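Local coordinates for protein GTP cyclohydrolase 1 type 2 homolog (Staphylococcus aureus subsp. aureus, PDB 3LNL) that is of unknown function but binds a dinuclear zinc centre and forms a toroidal homohexamer of the GTP cyclohydrolase I type 2/NIF3 family, at residues G42-L47 with N55-K60; A8-L13 with T64-H69; L31-E36 with K90-D95. The protein carries 2 engineered substitutions. All coordinates share one frame; numbering follows the deposited sequence.

Contact 1: residues G42-L47 with N55-K60; sequences GVLTAL and NEAIEK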
ATOM      1  N   GLY B  42      37.659 -11.698 -24.338  1.00 12.81           N
ATOM      2  CA  GLY B  42      36.975 -11.182 -25.494  1.00 12.80           C
ATOM      3  C   GLY B  42      35.572 -10.830 -25.065  1.00 13.02           C
ATOM      4  O   GLY B  42      35.083 -11.391 -24.075  1.00 12.97           O
ATOM      5  N   VAL B  43      34.922  -9.925 -25.813  1.00 12.99           N
ATOM      6  CA  VAL B  43      33.569  -9.461 -25.497  1.00 12.29           C
ATOM      7  C   VAL B  43      32.572  -9.657 -26.683  1.00 13.16           C
ATOM      8  O   VAL B  43      32.828  -9.210 -27.800  1.00 13.05           O
ATOM      9  CB  VAL B  43      33.572  -7.944 -25.043  1.00 12.98           C
ATOM     10  CG1 VAL B  43      32.112  -7.406 -24.715  1.00 12.79           C
ATOM     11  CG2 VAL B  43      34.567  -7.718 -23.834  1.00 10.96           C
ATOM     12  N   LEU B  44      31.450 -10.315 -26.380  1.00 12.45           N
ATOM     13  CA  LEU B  44      30.349 -10.533 -27.269  1.00 12.08           C
ATOM     14  C   LEU B  44      29.178  -9.749 -26.787  1.00 12.26           C
ATOM     15  O   LEU B  44      28.717  -9.962 -25.645  1.00 12.31           O
ATOM     16  CB  LEU B  44      29.979 -12.019 -27.301  1.00 11.79           C
ATOM     17  CG  LEU B  44      29.005 -12.504 -28.364  1.00 12.83           C
ATOM     18  CD1 LEU B  44      29.604 -12.305 -29.793  1.00 14.62           C
ATOM     19  CD2 LEU B  44      28.677 -13.991 -28.047  1.00 11.44           C
ATOM     20  N   THR B  45      28.673  -8.853 -27.635  1.00 11.84           N
ATOM     21  CA  THR B  45      27.429  -8.117 -27.328  1.00 12.10           C
ATOM     22  C   THR B  45      26.153  -8.834 -27.819  1.00 12.82           C
ATOM     23  O   THR B  45      26.174  -9.540 -28.828  1.00 12.03           O
ATOM     24  CB  THR B  45      27.459  -6.674 -27.884  1.00 12.30           C
ATOM     25  OG1 THR B  45      27.384  -6.699 -29.331  1.00 11.66           O
ATOM     26  CG2 THR B  45      28.736  -5.933 -27.400  1.00 11.58           C
ATOM     27  N   ALA B  46      25.059  -8.669 -27.057  1.00 13.11           N
ATOM     28  CA  ALA B  46      23.854  -9.426 -27.281  1.00 13.97           C
ATOM     29  C   ALA B  46      22.645  -8.585 -26.825  1.00 13.94           C
ATOM     30  O   ALA B  46      22.813  -7.701 -25.972  1.00 13.53           O
ATOM     31  CB  ALA B  46      23.925 -10.735 -26.501  1.00 13.60           C
ATOM     32  N   LEU B  47      21.457  -8.863 -27.382  1.00 11.72           N
ATOM     33  CA  LEU B  47      20.242  -8.282 -26.842  1.00 12.00           C
ATOM     34  C   LEU B  47      19.775  -9.135 -25.660  1.00 11.19           C
ATOM     35  O   LEU B  47      19.628  -8.638 -24.517  1.00 12.49           O
ATOM     36  CB  LEU B  47      19.147  -8.180 -27.934  1.00 11.89           C
ATOM     37  CG  LEU B  47      17.734  -7.801 -27.535  1.00 12.71           C
ATOM     38  CD1 LEU B  47      17.768  -6.408 -26.837  1.00 14.44           C
ATOM     39  CD2 LEU B  47      16.752  -7.802 -28.745  1.00  8.39           C
ATOM     40  N   ASN B  55      26.831 -20.385 -26.503  1.00 14.48           N
ATOM     41  CA  ASN B  55      27.572 -21.331 -27.332  1.00 15.27           C
ATOM     42  C   ASN B  55      28.460 -20.592 -28.274  1.00 14.18           C
ATOM     43  O   ASN B  55      29.567 -21.031 -28.554  1.00 14.40           O
ATOM     44  CB  ASN B  55      26.625 -22.239 -28.114  1.00 15.70           C
ATOM     45  CG  ASN B  55      25.933 -23.276 -27.223  1.00 19.80           C
ATOM     46  OD1 ASN B  55      26.456 -23.642 -26.185  1.00 23.87           O
ATOM     47  ND2 ASN B  55      24.813 -23.808 -27.686  1.00 21.86           N
ATOM     48  N   GLU B  56      27.960 -19.477 -28.797  1.00 13.68           N
ATOM     49  CA  GLU B  56      28.750 -18.624 -29.698  1.00 13.61           C
ATOM     50  C   GLU B  56      29.986 -18.005 -28.967  1.00 12.81           C
ATOM     51  O   GLU B  56      31.090 -17.984 -29.507  1.00 12.92           O
ATOM     52  CB  GLU B  56      27.833 -17.535 -30.300  1.00 14.03           C
ATOM     53  CG  GLU B  56      28.503 -16.460 -31.210  1.00 16.07           C
ATOM     54  CD  GLU B  56      27.532 -15.338 -31.557  1.00 16.37           C
ATOM     55  OE1 GLU B  56      27.780 -14.694 -32.552  1.00 19.05           O
ATOM     56  OE2 GLU B  56      26.508 -15.075 -30.841  1.00 16.47           O
ATOM     57  N   ALA B  57      29.813 -17.554 -27.738  1.00 12.65           N
ATOM     58  CA  ALA B  57      30.960 -17.032 -26.942  1.00 12.53           C
ATOM     59  C   ALA B  57      32.000 -18.111 -26.729  1.00 13.89           C
ATOM     60  O   ALA B  57      33.186 -17.874 -26.947  1.00 13.63           O
ATOM     61  CB  ALA B  57      30.502 -16.466 -25.604  1.00 11.49           C
ATOM     62  N   ILE B  58      31.549 -19.300 -26.332  1.00 13.92           N
ATOM     63  CA  ILE B  58      32.449 -20.414 -26.123  1.00 14.77           C
ATOM     64  C   ILE B  58      33.224 -20.709 -27.396  1.00 16.55           C
ATOM     65  O   ILE B  58      34.438 -20.922 -27.373  1.00 16.25           O
ATOM     66  CB  ILE B  58      31.696 -21.664 -25.659  1.00 13.79           C
ATOM     67  CG1 ILE B  58      31.119 -21.425 -24.249  1.00 16.46           C
ATOM     68  CG2 ILE B  58      32.600 -22.960 -25.742  1.00 16.16           C
ATOM     69  CD1 ILE B  58      30.043 -22.459 -23.799  1.00 17.37           C
ATOM     70  N   GLU B  59      32.502 -20.730 -28.509  1.00 17.18           N
ATOM     71  CA  GLU B  59      33.073 -21.148 -29.761  1.00 18.88           C
ATOM     72  C   GLU B  59      34.143 -20.143 -30.176  1.00 18.09           C
ATOM     73  O   GLU B  59      35.149 -20.525 -30.765  1.00 16.35           O
ATOM     74  CB  GLU B  59      31.957 -21.304 -30.835  1.00 19.44           C
ATOM     75  CG  GLU B  59      32.416 -21.887 -32.102  1.00 27.40           C
ATOM     76  CD  GLU B  59      33.196 -20.903 -32.962  1.00 35.97           C
ATOM     77  OE1 GLU B  59      32.809 -19.701 -33.009  1.00 42.47           O
ATOM     78  OE2 GLU B  59      34.180 -21.338 -33.620  1.00 44.55           O
ATOM     79  N   LYS B  60      33.935 -18.866 -29.849  1.00 17.69           N
ATOM     80  CA  LYS B  60      34.883 -17.808 -30.226  1.00 17.99           C
ATOM     81  C   LYS B  60      36.006 -17.598 -29.257  1.00 17.53           C
ATOM     82  O   LYS B  60      36.903 -16.808 -29.518  1.00 17.84           O
ATOM     83  CB  LYS B  60      34.145 -16.473 -30.419  1.00 18.84           C
ATOM     84  CG  LYS B  60      33.239 -16.467 -31.613  1.00 18.77           C
ATOM     85  CD  LYS B  60      32.455 -15.187 -31.687  1.00 23.26           C
ATOM     86  CE  LYS B  60      31.606 -15.092 -32.940  1.00 26.11           C
ATOM     87  NZ  LYS B  60      32.537 -15.040 -34.076  1.00 31.03           N
TER

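Contact 2: residues A8-L13 with T64-H69; sequences ADLMTL and TIISHH. With ZN (zinc ion), chain G; ZN (zinc ion), chain F.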
ATOM      1  N   ALA B   8      36.555  -6.452 -13.363  1.00 12.08           N
ATOM      2  CA  ALA B   8      36.450  -5.249 -12.542  1.00 12.35           C
ATOM      3  C   ALA B   8      36.849  -3.973 -13.332  1.00 13.13           C
ATOM      4  O   ALA B   8      36.165  -2.963 -13.262  1.00 12.42           O
ATOM      5  CB  ALA B   8      37.307  -5.391 -11.251  1.00 13.85           C
ATOM      6  N   ASP B   9      37.925  -4.067 -14.124  1.00 12.93           N
ATOM      7  CA  ASP B   9      38.383  -2.952 -14.989  1.00 12.56           C
ATOM      8  C   ASP B   9      37.331  -2.665 -16.064  1.00 12.06           C
ATOM      9  O   ASP B   9      37.012  -1.498 -16.335  1.00 10.78           O
ATOM     10  CB  ASP B   9      39.732  -3.255 -15.665  1.00 12.02           C
ATOM     11  CG  ASP B   9      40.804  -3.614 -14.669  1.00 14.91           C
ATOM     12  OD1 ASP B   9      41.169  -2.699 -13.926  1.00 13.34           O
ATOM     13  OD2 ASP B   9      41.271  -4.786 -14.640  1.00 14.55           O
ATOM     14  N   LEU B  10      36.784  -3.711 -16.671  1.00 11.58           N
ATOM     15  CA  LEU B  10      35.775  -3.481 -17.684  1.00 11.92           C
ATOM     16  C   LEU B  10      34.551  -2.782 -17.069  1.00 12.62           C
ATOM     17  O   LEU B  10      33.975  -1.853 -17.664  1.00 13.62           O
ATOM     18  CB  LEU B  10      35.356  -4.780 -18.341  1.00 13.01           C
ATOM     19  CG  LEU B  10      34.242  -4.713 -19.413  1.00 13.41           C
ATOM     20  CD1 LEU B  10      34.624  -3.765 -20.602  1.00 12.19           C
ATOM     21  CD2 LEU B  10      33.849  -6.140 -19.963  1.00 11.03           C
ATOM     22  N   MET B  11      34.115  -3.234 -15.896  1.00 11.62           N
ATOM     23  CA  MET B  11      32.968  -2.624 -15.231  1.00 11.49           C
ATOM     24  C   MET B  11      33.161  -1.132 -14.982  1.00 12.50           C
ATOM     25  O   MET B  11      32.224  -0.319 -15.171  1.00 13.38           O
ATOM     26  CB  MET B  11      32.665  -3.339 -13.921  1.00 11.40           C
ATOM     27  CG  MET B  11      32.053  -4.738 -14.163  1.00 13.25           C
ATOM     28  SD  MET B  11      30.425  -4.655 -14.945  1.00 16.53           S
ATOM     29  CE  MET B  11      29.491  -3.678 -13.842  1.00 15.31           C
ATOM     30  N   THR B  12      34.354  -0.752 -14.527  1.00 12.15           N
ATOM     31  CA  THR B  12      34.673   0.667 -14.312  1.00 11.67           C
ATOM     32  C   THR B  12      34.558   1.465 -15.615  1.00 12.33           C
ATOM     33  O   THR B  12      34.025   2.570 -15.632  1.00 13.11           O
ATOM     34  CB  THR B  12      36.098   0.834 -13.722  1.00 12.09           C
ATOM     35  OG1 THR B  12      36.194   0.076 -12.507  1.00 11.16           O
ATOM     36  CG2 THR B  12      36.402   2.288 -13.459  1.00 11.29           C
ATOM     37  N   LEU B  13      35.040   0.907 -16.713  1.00 12.57           N
ATOM     38  CA  LEU B  13      34.968   1.596 -17.994  1.00 12.98           C
ATOM     39  C   LEU B  13      33.527   1.734 -18.458  1.00 12.88           C
ATOM     40  O   LEU B  13      33.100   2.813 -18.851  1.00 11.97           O
ATOM     41  CB  LEU B  13      35.809   0.844 -19.029  1.00 14.45           C
ATOM     42  CG  LEU B  13      35.925   1.448 -20.442  1.00 16.73           C
ATOM     43  CD1 LEU B  13      36.450   2.886 -20.333  1.00 16.49           C
ATOM     44  CD2 LEU B  13      36.883   0.582 -21.270  1.00 18.63           C
ATOM     45  N   THR B  64      33.294 -13.123 -21.903  1.00 11.71           N
ATOM     46  CA  THR B  64      32.454 -12.031 -21.419  1.00 11.32           C
ATOM     47  C   THR B  64      31.360 -11.725 -22.420  1.00 12.86           C
ATOM     48  O   THR B  64      31.646 -11.522 -23.634  1.00 12.35           O
ATOM     49  CB  THR B  64      33.297 -10.764 -21.153  1.00 13.09           C
ATOM     50  OG1 THR B  64      34.357 -11.107 -20.260  1.00 12.17           O
ATOM     51  CG2 THR B  64      32.457  -9.588 -20.550  1.00  8.72           C
ATOM     52  N   ILE B  65      30.115 -11.695 -21.912  1.00 11.55           N
ATOM     53  CA  ILE B  65      28.957 -11.330 -22.690  1.00 11.91           C
ATOM     54  C   ILE B  65      28.384 -10.107 -22.034  1.00 12.04           C
ATOM     55  O   ILE B  65      28.194 -10.097 -20.813  1.00 12.99           O
ATOM     56  CB  ILE B  65      27.898 -12.465 -22.795  1.00 12.29           C
ATOM     57  CG1 ILE B  65      28.545 -13.681 -23.481  1.00 12.21           C
ATOM     58  CG2 ILE B  65      26.568 -12.010 -23.550  1.00  8.88           C
ATOM     59  CD1 ILE B  65      27.729 -14.988 -23.432  1.00 10.87           C
ATOM     60  N   ILE B  66      28.133  -9.070 -22.844  1.00 11.39           N
ATOM     61  CA  ILE B  66      27.343  -7.935 -22.409  1.00 11.98           C
ATOM     62  C   ILE B  66      25.982  -7.938 -23.152  1.00 12.84           C
ATOM     63  O   ILE B  66      25.925  -7.766 -24.378  1.00 12.07           O
ATOM     64  CB  ILE B  66      28.032  -6.596 -22.701  1.00 11.47           C
ATOM     65  CG1 ILE B  66      29.402  -6.507 -22.040  1.00 12.61           C
ATOM     66  CG2 ILE B  66      27.100  -5.421 -22.141  1.00  9.79           C
ATOM     67  CD1 ILE B  66      30.208  -5.247 -22.414  1.00 14.24           C
ATOM     68  N   SER B  67      24.896  -8.128 -22.410  1.00 12.95           N
ATOM     69  CA  SER B  67      23.575  -8.129 -22.990  1.00 13.46           C
ATOM     70  C   SER B  67      22.853  -6.851 -22.590  1.00 13.31           C
ATOM     71  O   SER B  67      23.250  -6.184 -21.633  1.00 14.59           O
ATOM     72  CB  SER B  67      22.766  -9.372 -22.541  1.00 13.39           C
ATOM     73  OG  SER B  67      22.390  -9.278 -21.155  1.00 14.06           O
ATOM     74  N   HIS B  68      21.818  -6.502 -23.354  1.00 12.94           N
ATOM     75  CA  HIS B  68      20.931  -5.434 -22.970  1.00 13.30           C
ATOM     76  C   HIS B  68      19.952  -5.946 -21.908  1.00 12.33           C
ATOM     77  O   HIS B  68      19.893  -5.422 -20.797  1.00 13.54           O
ATOM     78  CB  HIS B  68      20.171  -4.889 -24.171  1.00 13.37           C
ATOM     79  CG  HIS B  68      19.282  -3.736 -23.852  1.00 12.48           C
ATOM     80  ND1 HIS B  68      19.678  -2.688 -23.053  1.00 12.13           N
ATOM     81  CD2 HIS B  68      18.012  -3.462 -24.223  1.00 15.46           C
ATOM     82  CE1 HIS B  68      18.708  -1.792 -23.000  1.00 15.27           C
ATOM     83  NE2 HIS B  68      17.638  -2.288 -23.601  1.00 15.16           N
ATOM     84  N   HIS B  69      19.240  -7.014 -22.224  1.00 11.53           N
ATOM     85  CA  HIS B  69      18.246  -7.533 -21.318  1.00 11.31           C
ATOM     86  C   HIS B  69      18.940  -8.369 -20.234  1.00 11.77           C
ATOM     87  O   HIS B  69      19.818  -9.181 -20.547  1.00 12.49           O
ATOM     88  CB  HIS B  69      17.218  -8.360 -22.039  1.00 11.12           C
ATOM     89  CG  HIS B  69      16.321  -7.559 -22.939  1.00 10.43           C
ATOM     90  ND1 HIS B  69      15.748  -8.093 -24.075  1.00 10.66           N
ATOM     91  CD2 HIS B  69      15.917  -6.275 -22.881  1.00 10.84           C
ATOM     92  CE1 HIS B  69      15.014  -7.167 -24.666  1.00 13.94           C
ATOM     93  NE2 HIS B  69      15.029  -6.078 -23.921  1.00 14.67           N
TER
HETATM   94 ZN    ZN G 402      15.658  -1.297 -23.734  0.50 23.93          ZN
HETATM   95 ZN    ZN F 401      13.749  -4.255 -23.949  0.50 22.70          ZN
HETATM   96  O   HOH W   1      12.890  -5.160 -22.086  1.00 10.50           O
HETATM   97  O   HOH W   2      12.219  -2.698 -23.516  1.00 12.13           O
HETATM   98  O   HOH W   3      14.851  -2.902 -22.670  1.00 12.36           O
HETATM   99  O   HOH W   4      13.525  -0.802 -23.623  1.00 12.58           O

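Contact 3: residues L31-E36 with K90-D95; sequences LLIGDE and KLIQHD. Engineered in segment 31-36: Glu36 (natural residue Gly).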
ATOM      1  N   LEU B  31      27.266  -6.577 -13.338  1.00 11.62           N
ATOM      2  CA  LEU B  31      27.793  -7.972 -13.437  1.00 11.70           C
ATOM      3  C   LEU B  31      26.755  -8.889 -12.803  1.00 11.92           C
ATOM      4  O   LEU B  31      26.587  -8.864 -11.607  1.00 13.48           O
ATOM      5  CB  LEU B  31      29.141  -8.110 -12.714  1.00 10.39           C
ATOM      6  CG  LEU B  31      29.789  -9.491 -12.783  1.00 11.26           C
ATOM      7  CD1 LEU B  31      30.064  -9.867 -14.225  1.00  9.22           C
ATOM      8  CD2 LEU B  31      31.067  -9.562 -11.903  1.00  9.40           C
ATOM      9  N   LEU B  32      26.033  -9.661 -13.605  1.00 11.56           N
ATOM     10  CA  LEU B  32      24.974 -10.523 -13.071  1.00 11.50           C
ATOM     11  C   LEU B  32      25.533 -11.897 -12.741  1.00 12.20           C
ATOM     12  O   LEU B  32      25.077 -12.561 -11.812  1.00 13.01           O
ATOM     13  CB  LEU B  32      23.834 -10.687 -14.081  1.00 12.08           C
ATOM     14  CG  LEU B  32      23.071  -9.371 -14.429  1.00 14.15           C
ATOM     15  CD1 LEU B  32      21.707  -9.630 -15.147  1.00 12.76           C
ATOM     16  CD2 LEU B  32      22.895  -8.493 -13.140  1.00 11.67           C
ATOM     17  N   ILE B  33      26.457 -12.372 -13.558  1.00 12.19           N
ATOM     18  CA  ILE B  33      26.993 -13.698 -13.413  1.00 12.30           C
ATOM     19  C   ILE B  33      28.464 -13.594 -13.744  1.00 12.70           C
ATOM     20  O   ILE B  33      28.808 -13.259 -14.878  1.00 12.37           O
ATOM     21  CB  ILE B  33      26.357 -14.744 -14.363  1.00 12.51           C
ATOM     22  CG1 ILE B  33      24.873 -14.915 -14.119  1.00 13.45           C
ATOM     23  CG2 ILE B  33      27.069 -16.138 -14.140  1.00 10.88           C
ATOM     24  CD1 ILE B  33      24.075 -15.558 -15.232  1.00 13.38           C
ATOM     25  N   GLY B  34      29.323 -13.914 -12.776  1.00 11.44           N
ATOM     26  CA  GLY B  34      30.741 -13.979 -13.037  1.00 12.04           C
ATOM     27  C   GLY B  34      31.639 -13.655 -11.857  1.00 12.20           C
ATOM     28  O   GLY B  34      31.246 -13.736 -10.703  1.00 11.99           O
ATOM     29  N   ASP B  35      32.869 -13.266 -12.180  1.00 12.59           N
ATOM     30  CA  ASP B  35      33.937 -13.071 -11.222  1.00 12.54           C
ATOM     31  C   ASP B  35      34.724 -11.816 -11.619  1.00 13.31           C
ATOM     32  O   ASP B  35      35.340 -11.776 -12.689  1.00 13.18           O
ATOM     33  CB  ASP B  35      34.849 -14.285 -11.280  1.00 12.30           C
ATOM     34  CG  ASP B  35      35.921 -14.256 -10.242  1.00 12.13           C
ATOM     35  OD1 ASP B  35      36.207 -13.190  -9.661  1.00 16.21           O
ATOM     36  OD2 ASP B  35      36.405 -15.356  -9.920  1.00 14.52           O
ATOM     37  N   GLU B  36      34.689 -10.800 -10.762  1.00 14.52           N
ATOM     38  CA  GLU B  36      35.368  -9.503 -11.004  1.00 15.67           C
ATOM     39  C   GLU B  36      36.876  -9.653 -11.253  1.00 14.98           C
ATOM     40  O   GLU B  36      37.500  -8.834 -11.951  1.00 14.73           O
ATOM     41  CB  GLU B  36      35.178  -8.609  -9.761  1.00 17.62           C
ATOM     42  CG  GLU B  36      33.689  -8.286  -9.445  1.00 21.75           C
ATOM     43  CD  GLU B  36      33.200  -6.981 -10.012  1.00 28.70           C
ATOM     44  OE1 GLU B  36      33.959  -6.237 -10.667  1.00 33.39           O
ATOM     45  OE2 GLU B  36      32.019  -6.657  -9.784  1.00 36.18           O
ATOM     46  N   LYS B  90      25.310 -23.044 -17.787  1.00 11.14           N
ATOM     47  CA  LYS B  90      26.307 -23.139 -18.826  1.00 13.15           C
ATOM     48  C   LYS B  90      27.331 -22.001 -18.720  1.00 12.29           C
ATOM     49  O   LYS B  90      28.517 -22.250 -18.897  1.00 11.54           O
ATOM     50  CB  LYS B  90      25.655 -23.219 -20.218  1.00 13.33           C
ATOM     51  CG  LYS B  90      26.696 -23.527 -21.359  1.00 19.32           C
ATOM     52  CD  LYS B  90      26.141 -24.467 -22.401  1.00 22.69           C
ATOM     53  CE  LYS B  90      27.182 -25.075 -23.326  1.00 26.12           C
ATOM     54  NZ  LYS B  90      26.402 -25.660 -24.466  1.00 28.01           N
ATOM     55  N   LEU B  91      26.877 -20.785 -18.405  1.00 12.21           N
ATOM     56  CA  LEU B  91      27.777 -19.618 -18.207  1.00 12.25           C
ATOM     57  C   LEU B  91      28.780 -19.960 -17.119  1.00 12.09           C
ATOM     58  O   LEU B  91      29.991 -19.814 -17.281  1.00 12.35           O
ATOM     59  CB  LEU B  91      26.972 -18.347 -17.818  1.00 11.40           C
ATOM     60  CG  LEU B  91      26.147 -17.751 -18.956  1.00 11.74           C
ATOM     61  CD1 LEU B  91      24.998 -16.782 -18.494  1.00 10.88           C
ATOM     62  CD2 LEU B  91      27.099 -17.067 -19.970  1.00  7.11           C
ATOM     63  N   ILE B  92      28.244 -20.457 -16.004  1.00 11.55           N
ATOM     64  CA  ILE B  92      29.059 -20.727 -14.849  1.00 11.40           C
ATOM     65  C   ILE B  92      30.025 -21.870 -15.117  1.00 11.74           C
ATOM     66  O   ILE B  92      31.206 -21.815 -14.782  1.00 11.36           O
ATOM     67  CB  ILE B  92      28.180 -20.979 -13.594  1.00  9.84           C
ATOM     68  CG1 ILE B  92      27.468 -19.675 -13.228  1.00 12.05           C
ATOM     69  CG2 ILE B  92      29.052 -21.462 -12.423  1.00 10.59           C
ATOM     70  CD1 ILE B  92      26.290 -19.814 -12.171  1.00  6.78           C
ATOM     71  N   GLN B  93      29.537 -22.897 -15.753  1.00 11.23           N
ATOM     72  CA  GLN B  93      30.356 -24.037 -15.938  1.00 13.96           C
ATOM     73  C   GLN B  93      31.507 -23.767 -16.921  1.00 14.80           C
ATOM     74  O   GLN B  93      32.555 -24.393 -16.797  1.00 12.91           O
ATOM     75  CB  GLN B  93      29.498 -25.214 -16.394  1.00 14.89           C
ATOM     76  CG  GLN B  93      28.760 -25.771 -15.193  1.00 18.97           C
ATOM     77  CD  GLN B  93      28.052 -27.041 -15.452  1.00 26.76           C
ATOM     78  OE1 GLN B  93      27.410 -27.183 -16.490  1.00 29.68           O
ATOM     79  NE2 GLN B  93      28.074 -27.963 -14.454  1.00 27.67           N
ATOM     80  N   HIS B  94      31.302 -22.825 -17.843  1.00 13.66           N
ATOM     81  CA  HIS B  94      32.345 -22.417 -18.780  1.00 14.46           C
ATOM     82  C   HIS B  94      33.079 -21.147 -18.388  1.00 15.10           C
ATOM     83  O   HIS B  94      33.795 -20.584 -19.210  1.00 14.95           O
ATOM     84  CB  HIS B  94      31.736 -22.262 -20.170  1.00 14.22           C
ATOM     85  CG  HIS B  94      31.350 -23.572 -20.780  1.00 15.01           C
ATOM     86  ND1 HIS B  94      32.193 -24.270 -21.629  1.00 16.37           N
ATOM     87  CD2 HIS B  94      30.254 -24.357 -20.600  1.00 14.45           C
ATOM     88  CE1 HIS B  94      31.613 -25.408 -21.971  1.00 18.54           C
ATOM     89  NE2 HIS B  94      30.445 -25.497 -21.350  1.00 17.49           N
ATOM     90  N   ASP B  95      32.897 -20.688 -17.145  1.00 15.68           N
ATOM     91  CA  ASP B  95      33.549 -19.463 -16.681  1.00 16.24           C
ATOM     92  C   ASP B  95      33.323 -18.279 -17.630  1.00 15.21           C
ATOM     93  O   ASP B  95      34.243 -17.534 -17.948  1.00 15.00           O
ATOM     94  CB  ASP B  95      35.036 -19.730 -16.457  1.00 17.22           C
ATOM     95  CG  ASP B  95      35.266 -20.700 -15.297  1.00 19.23           C
ATOM     96  OD1 ASP B  95      35.668 -21.813 -15.557  1.00 25.67           O
ATOM     97  OD2 ASP B  95      34.979 -20.349 -14.148  1.00 23.56           O
TER

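Contact 1: residues G42-L47 with N55-K60
Leu44 reaches out of strand 43-46 to meet Glu56, Ala57 and Lys60 of helix 51-60, and the contact packs the first strand of a beta-alpha-beta unit (43-46, 51-60, 64-67) against its own connecting helix. The axes of the two short segments run nearly antiparallel, at 160°, and come within 9.4 Å of each other, which is close enough for one leucine to span the gap. Leu44 has CG anti to the backbone N (chi1 -169°), and its two methyls divide the work. CD2 lies against Ala57, 3.9 Å from Ala57 CB and 3.8 Å from Ala57 N; a small residue here lets the leucine come down almost onto the helix backbone. Leu44 CD1 faces the Glu56 carboxylate and only grazes Lys60 CD, at 4.5 Å.

Glu56 flanks the leucine with an extended chain, crossing it at about a right angle. Glu56 CG comes within 4.0 Å of Leu44 CD2, and the carboxylate passes across both methyls, CD 4.1 Å from Leu44 CD1. The carboxylate is buried yet well supplied: OE2 is hydrogen-bonded to Ser360 OG and OE1 to Thr361 N, which hold it in place beside the apolar leucine. Lys60 likewise sends its charge past the contact, to a salt bridge with Glu358 of the neighbouring strand 357-359. Val53, one turn earlier in the helix, also touches Leu44. Val43 and Thr45, the alternate residues of the strand, touch helix 336-350 instead, so the sheet has a helix on each face. Of the polar atoms of helix segment 55-60, Glu56 OE2 comes nearest the leucine, 3.7 Å from Leu44 CD2.

Contact 2: residues A8-L13 with T64-H69
With Leu10 CG anti to the backbone N (chi1 178°), and with a Thr64 chi1 of -55° that sets OG1 beside the backbone N and CG2 anti to it, helix 7-17 and strand 64-67 point one methyl each at the other. The two side chains meet tip to tip, Leu10 CD2 lying 3.8 Å from Thr64 CG2. The same leucine methyl is 4.5 Å from Ile66 CD1, a looser touch two residues further along the strand. Thr64 and Ile66 alternate with Ile65, whose side chain serves the other face of the sheet, where it meets Ala57. This is a small, wholly apolar contact, and the CA atoms of Leu10 and Thr64 stay 9.9 Å apart. Ile99, Phe348 and Leu14 add further hydrophobic surface, from strand 97-100, helix 336-350 and helix 7-17 itself.

Strand 64-67 is an inner strand of the mixed sheet of the NIF3 fold, and just past its end the chain delivers two consecutive histidines to the dinuclear zinc centre. His68 NE2 binds one zinc at 2.2 Å, together with Asp106 and Glu333. His69 NE2 binds the second zinc, also at 2.2 Å, and His330 and the other carboxylate oxygen of Glu333 complete the protein ligands. Water 3 bridges the pair, 2.1 Å from the first zinc and 2.2 Å from the second; it lies in plane at the edge of the His69 ring.

The ring rotations are fixed from behind: His68 ND1 is hydrogen-bonded to Met101 O, and His69 ND1 to Asp48 OD1. Rings of His312 and His313 of a neighbouring subunit meet His69, which places the centre close to a subunit interface. Ser67 OG bonds to His69 O at 2.6 Å, approaching from above the carbonyl plane.

Contact 3: residues L31-E36 with K90-D95
Ile33 sits where the chain turns a corner at a classic beta bulge, Leu32 and Ile33 both facing Leu98, and from there it touches two successive residues of helix 83-93 with separate branches. CD1, at the end of the longer arm, lies 3.6 Å from Leu91 CD1. CG2, the short branch, lies 3.7 Å from Ile92 CG1. With chi1 at -62° the CG1 arm stands beside the backbone N and CG2 anti to it, and this splay is what lets one isoleucine cover both neighbours. It crosses each of them at about a right angle. Leu91 points its CB toward residues 31-36, whereas Ile92 sets off past them and comes into contact further out along the chain. All three side chains are buried, and the contact is purely hydrophobic.

Gly34 follows at backbone angles (phi 150°, psi -158°) that only glycine takes comfortably, and Asp35 N then bonds to Asn97 OD1. The surroundings belong partly to another subunit: Ile92 packs on its counterpart there, and Ile92 O and Gln93 NE2 bond reciprocally with the same two residues of that chain. Ile33 and Gly34 pair in parallel with a strand of that same subunit, carrying the sheet across the interface. The helix ends just after Leu91 and Ile92. Asp95, with positive phi, gives its N to Ile92 O at 3.1 Å, and Ile96 N returns to Leu91 O, the pair of bonds that defines a Schellman motif.

In the fold
From the N terminus, helix 7-17 comes first, and contact 2 closes a long loop by bringing it to strand 64-67. Contact 3 closes the loop from 31-36 to 90-95, which starts before that strand and ends after it, so contacts 2 and 3 cross. Contact 1 is local, closing a short loop from strand 43-46 to helix 51-60, and it lies within both larger loops. The sheet unites them: strands 43-46 and 64-67 are neighbours, with Ala46 N to Ile66 O probably bonded, and strand 30-32 is outermost within this chain. Probable hydrogen bonds also join Asn55 OD1 with Lys90 NZ and Ala8 N with the backbone O of engineered Glu36.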